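Long-range contact in galacto-N-biose/lacto-N-biose I transporter substrate-binding protein (Bifidobacterium longum, PDB 2Z8F), which binds galacto-N-biose and lacto-N-biose I, and also lacto-N-tetraose, as the solute-binding component of a bifidobacterial ABC transporter: residues 181-193 / 203-216. Numbering follows the deposited sequence.
Sequences MISGLAGASGGWY and NTETDGSKATADFY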
loop_
_atom_site.group_PDB
_atom_site.type_symbol
_atom_site.label_atom_id
_atom_site.label_comp_id
_atom_site.label_asym_id
_atom_site.label_seq_id
_atom_site.Cartn_x
_atom_site.Cartn_y
_atom_site.Cartn_z
ATOM N N MET A 181 5.537 0.702 -4.797
ATOM C CA MET A 181 4.824 0.986 -6.042
ATOM C C MET A 181 5.408 0.205 -7.201
ATOM O O MET A 181 4.668 -0.445 -7.961
ATOM C CB MET A 181 4.824 2.488 -6.353
ATOM C CG MET A 181 4.253 2.851 -7.722
ATOM S SD MET A 181 4.208 4.647 -7.973
ATOM C CE MET A 181 2.874 5.123 -6.849
ATOM N N ILE A 182 6.728 0.287 -7.376
ATOM C CA ILE A 182 7.339 -0.377 -8.553
ATOM C C ILE A 182 7.304 -1.897 -8.436
ATOM O O ILE A 182 7.074 -2.601 -9.442
ATOM C CB ILE A 182 8.727 0.242 -8.919
ATOM C CG1 ILE A 182 8.480 1.567 -9.642
ATOM C CG2 ILE A 182 9.475 -0.669 -9.895
ATOM C CD1 ILE A 182 9.787 2.408 -9.879
ATOM N N SER A 183 7.517 -2.418 -7.230
ATOM C CA SER A 183 7.326 -3.853 -6.984
ATOM C C SER A 183 5.884 -4.261 -7.332
ATOM O O SER A 183 5.651 -5.289 -7.991
ATOM C CB SER A 183 7.637 -4.227 -5.529
ATOM O OG SER A 183 6.734 -3.612 -4.628
ATOM N N GLY A 184 4.920 -3.430 -6.951
ATOM C CA GLY A 184 3.514 -3.763 -7.219
ATOM C C GLY A 184 3.209 -3.750 -8.715
ATOM O O GLY A 184 2.480 -4.621 -9.216
ATOM N N LEU A 185 3.744 -2.770 -9.444
ATOM C CA LEU A 185 3.522 -2.679 -10.903
ATOM C C LEU A 185 4.135 -3.878 -11.613
ATOM O O LEU A 185 3.490 -4.509 -12.460
ATOM C CB LEU A 185 4.124 -1.377 -11.439
ATOM C CG LEU A 185 3.425 -0.112 -10.899
ATOM C CD1 LEU A 185 4.246 1.069 -11.366
ATOM C CD2 LEU A 185 2.011 0.004 -11.455
ATOM N N ALA A 186 5.380 -4.203 -11.263
ATOM C CA ALA A 186 6.019 -5.395 -11.836
ATOM C C ALA A 186 5.266 -6.671 -11.440
ATOM O O ALA A 186 5.034 -7.563 -12.274
ATOM C CB ALA A 186 7.470 -5.464 -11.410
ATOM N N GLY A 187 4.814 -6.718 -10.187
ATOM C CA GLY A 187 4.176 -7.907 -9.587
ATOM C C GLY A 187 2.793 -8.205 -10.132
ATOM O O GLY A 187 2.266 -9.327 -9.956
ATOM N N ALA A 188 2.212 -7.218 -10.812
ATOM C CA ALA A 188 0.846 -7.340 -11.349
ATOM C C ALA A 188 0.763 -8.558 -12.261
ATOM O O ALA A 188 -0.273 -9.209 -12.332
ATOM C CB ALA A 188 0.479 -6.085 -12.109
ATOM N N SER A 189 1.864 -8.849 -12.937
ATOM C CA SER A 189 1.869 -9.932 -13.938
ATOM C C SER A 189 2.521 -11.223 -13.473
ATOM O O SER A 189 2.600 -12.197 -14.242
ATOM C CB SER A 189 2.560 -9.452 -15.196
ATOM O OG SER A 189 3.827 -8.921 -14.854
ATOM N N GLY A 190 2.995 -11.266 -12.237
ATOM C CA GLY A 190 3.590 -12.492 -11.734
ATOM C C GLY A 190 4.433 -12.296 -10.493
ATOM O O GLY A 190 5.082 -11.254 -10.311
ATOM N N GLY A 191 4.432 -13.315 -9.646
ATOM C CA GLY A 191 5.176 -13.282 -8.398
ATOM C C GLY A 191 6.678 -13.296 -8.623
ATOM O O GLY A 191 7.173 -13.740 -9.672
ATOM N N TRP A 192 7.393 -12.787 -7.635
ATOM C CA TRP A 192 8.849 -12.875 -7.568
ATOM C C TRP A 192 9.362 -13.987 -6.657
ATOM O O TRP A 192 10.527 -14.354 -6.739
ATOM C CB TRP A 192 9.409 -11.566 -6.992
ATOM C CG TRP A 192 9.299 -10.397 -7.896
ATOM C CD1 TRP A 192 8.866 -10.374 -9.200
ATOM C CD2 TRP A 192 9.720 -9.060 -7.593
ATOM N NE1 TRP A 192 8.950 -9.095 -9.720
ATOM C CE2 TRP A 192 9.496 -8.276 -8.753
ATOM C CE3 TRP A 192 10.285 -8.461 -6.455
ATOM C CZ2 TRP A 192 9.787 -6.911 -8.808
ATOM C CZ3 TRP A 192 10.584 -7.110 -6.513
ATOM C CH2 TRP A 192 10.334 -6.349 -7.671
ATOM N N TYR A 193 8.515 -14.467 -5.751
ATOM C CA TYR A 193 8.961 -15.327 -4.651
ATOM C C TYR A 193 8.061 -16.535 -4.520
ATOM O O TYR A 193 6.840 -16.385 -4.422
ATOM C CB TYR A 193 8.936 -14.563 -3.325
ATOM C CG TYR A 193 9.706 -13.255 -3.354
ATOM C CD1 TYR A 193 11.096 -13.243 -3.518
ATOM C CD2 TYR A 193 9.046 -12.038 -3.191
ATOM C CE1 TYR A 193 11.803 -12.031 -3.571
ATOM C CE2 TYR A 193 9.749 -10.818 -3.227
ATOM C CZ TYR A 193 11.121 -10.831 -3.395
ATOM O OH TYR A 193 11.817 -9.631 -3.398
ATOM N N ASN A 203 12.936 -14.876 -8.323
ATOM C CA ASN A 203 13.229 -14.241 -9.602
ATOM C C ASN A 203 12.497 -12.913 -9.692
ATOM O O ASN A 203 11.295 -12.877 -9.978
ATOM C CB ASN A 203 12.847 -15.131 -10.781
ATOM C CG ASN A 203 13.059 -14.436 -12.125
ATOM O OD1 ASN A 203 13.810 -13.435 -12.242
ATOM N ND2 ASN A 203 12.411 -14.972 -13.162
ATOM N N THR A 204 13.224 -11.829 -9.389
ATOM C CA THR A 204 12.657 -10.483 -9.447
ATOM C C THR A 204 12.829 -9.840 -10.804
ATOM O O THR A 204 12.526 -8.646 -10.972
ATOM C CB THR A 204 13.325 -9.573 -8.388
ATOM O OG1 THR A 204 14.710 -9.408 -8.721
ATOM C CG2 THR A 204 13.223 -10.191 -7.037
ATOM N N GLU A 205 13.312 -10.628 -11.785
ATOM C CA GLU A 205 13.578 -10.145 -13.134
ATOM C C GLU A 205 12.645 -10.826 -14.114
ATOM O O GLU A 205 13.061 -11.440 -15.093
ATOM C CB GLU A 205 15.046 -10.372 -13.486
ATOM C CG GLU A 205 15.926 -9.449 -12.640
ATOM C CD GLU A 205 17.391 -9.651 -12.855
ATOM O OE1 GLU A 205 17.919 -10.626 -12.280
ATOM O OE2 GLU A 205 18.004 -8.811 -13.556
ATOM N N THR A 206 11.354 -10.692 -13.829
ATOM C CA THR A 206 10.310 -11.268 -14.664
ATOM C C THR A 206 10.043 -10.417 -15.891
ATOM O O THR A 206 10.568 -9.317 -16.050
ATOM C CB THR A 206 9.029 -11.324 -13.869
ATOM O OG1 THR A 206 8.738 -9.971 -13.478
ATOM C CG2 THR A 206 9.174 -12.195 -12.599
ATOM N N ASP A 207 9.198 -10.914 -16.806
ATOM C CA ASP A 207 8.793 -10.101 -17.931
ATOM C C ASP A 207 8.125 -8.789 -17.502
ATOM O O ASP A 207 8.314 -7.786 -18.165
ATOM C CB ASP A 207 7.823 -10.871 -18.841
ATOM C CG ASP A 207 8.451 -12.096 -19.440
ATOM O OD1 ASP A 207 9.678 -12.255 -19.295
ATOM O OD2 ASP A 207 7.708 -12.903 -20.043
ATOM N N GLY A 208 7.400 -8.817 -16.383
ATOM C CA GLY A 208 6.772 -7.611 -15.805
ATOM C C GLY A 208 7.801 -6.626 -15.275
ATOM O O GLY A 208 7.693 -5.410 -15.499
ATOM N N SER A 209 8.800 -7.135 -14.575
ATOM C CA SER A 209 9.897 -6.272 -14.115
ATOM C C SER A 209 10.578 -5.609 -15.317
ATOM O O SER A 209 10.824 -4.408 -15.353
ATOM C CB SER A 209 10.912 -7.056 -13.260
ATOM O OG SER A 209 10.292 -7.509 -12.078
ATOM N N LYS A 210 10.856 -6.400 -16.354
ATOM C CA LYS A 210 11.478 -5.837 -17.540
ATOM C C LYS A 210 10.641 -4.759 -18.248
ATOM O O LYS A 210 11.160 -3.710 -18.650
ATOM C CB LYS A 210 11.842 -6.988 -18.485
ATOM C CG LYS A 210 12.895 -7.880 -17.884
ATOM C CD LYS A 210 13.220 -9.029 -18.852
ATOM C CE LYS A 210 14.063 -10.092 -18.164
ATOM N NZ LYS A 210 15.507 -9.725 -18.135
ATOM N N ALA A 211 9.326 -4.985 -18.340
ATOM C CA ALA A 211 8.432 -4.073 -19.025
ATOM C C ALA A 211 8.302 -2.793 -18.200
ATOM O O ALA A 211 8.271 -1.701 -18.750
ATOM C CB ALA A 211 7.067 -4.741 -19.214
ATOM N N THR A 212 8.244 -2.972 -16.888
ATOM C CA THR A 212 8.135 -1.834 -15.936
ATOM C C THR A 212 9.390 -0.963 -16.022
ATOM O O THR A 212 9.311 0.285 -16.136
ATOM C CB THR A 212 7.901 -2.352 -14.511
ATOM O OG1 THR A 212 6.631 -3.028 -14.439
ATOM C CG2 THR A 212 7.859 -1.192 -13.516
ATOM N N ALA A 213 10.554 -1.602 -16.039
ATOM C CA ALA A 213 11.809 -0.858 -16.179
ATOM C C ALA A 213 11.841 -0.063 -17.474
ATOM O O ALA A 213 12.209 1.095 -17.498
ATOM C CB ALA A 213 13.019 -1.810 -16.117
ATOM N N ASP A 214 11.441 -0.697 -18.571
ATOM C CA ASP A 214 11.479 -0.047 -19.878
ATOM C C ASP A 214 10.562 1.175 -19.932
ATOM O O ASP A 214 10.939 2.216 -20.453
ATOM C CB ASP A 214 11.081 -1.074 -20.943
ATOM C CG ASP A 214 11.215 -0.553 -22.371
ATOM O OD1 ASP A 214 12.252 0.065 -22.728
ATOM O OD2 ASP A 214 10.273 -0.822 -23.181
ATOM N N PHE A 215 9.375 1.060 -19.327
ATOM C CA PHE A 215 8.417 2.160 -19.301
ATOM C C PHE A 215 9.040 3.361 -18.586
ATOM O O PHE A 215 9.104 4.447 -19.158
ATOM C CB PHE A 215 7.151 1.709 -18.591
ATOM C CG PHE A 215 6.065 2.782 -18.484
ATOM C CD1 PHE A 215 5.323 3.171 -19.607
ATOM C CD2 PHE A 215 5.790 3.383 -17.255
ATOM C CE1 PHE A 215 4.304 4.127 -19.504
ATOM C CE2 PHE A 215 4.766 4.354 -17.129
ATOM C CZ PHE A 215 4.031 4.725 -18.255
ATOM N N TYR A 216 9.533 3.154 -17.367
ATOM C CA TYR A 216 10.098 4.289 -16.617
ATOM C C TYR A 216 11.397 4.783 -17.242
ATOM O O TYR A 216 11.658 5.984 -17.216
ATOM C CB TYR A 216 10.270 3.993 -15.121
ATOM C CG TYR A 216 8.933 4.005 -14.368
ATOM C CD1 TYR A 216 8.323 2.810 -13.981
ATOM C CD2 TYR A 216 8.291 5.210 -14.068
ATOM C CE1 TYR A 216 7.065 2.801 -13.322
ATOM C CE2 TYR A 216 7.060 5.222 -13.383
ATOM C CZ TYR A 216 6.457 4.022 -13.011
ATOM O OH TYR A 216 5.234 4.034 -12.341
HETATM O O HOH W 1 6.573 -9.801 -11.971
HETATM O O HOH W 2 5.837 -10.869 -15.023
HETATM O O HOH W 3 9.556 -15.060 -10.195
#
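The indole of Trp-192 lies against Thr-204, whose CA stands over the five-membered ring, 3.6 Å from its centroid in a CH-pi contact, while CG2 reaches the six-membered ring, 3.5 Å from Trp-192 CE3. Farther along, helices 181-187 and 207-216 cross at 123°, their axes 8.1 Å apart. Gly-208 permits this closeness, since a CB there would clash with Ala-186 O and Ser-189 OG. Ile-182 CG1 and Leu-185 CD1 pack on Tyr-216, the leucine methyl 3.8 Å from CE1 at the ring edge. Phe-392 of helix 389-405 touches Ile-182, Ala-186 and Ser-209.

Among the polar links, Asn-203 N donates to Trp-192 O (2.9 Å, 168°), closing the beta hairpin 193-202 that joins the two helices of this periplasmic-binding-protein-like fold. With OG1 between its backbone N and carbonyl carbon (chi1 59°), Thr-206 N-caps helix 207-216 by accepting from Ser-209 N and donates to a water at 2.6 Å. That water donates to Ala-186 O and Gly-190 O and weakly accepts from Trp-192 NE1. An alanine in place of Trp-192 would probably leave Thr-204 without its aromatic cover and the water without its weak indole donor. The chemistry implies a mixed contact, apolar at both ends, with a water-bridged polar seam between.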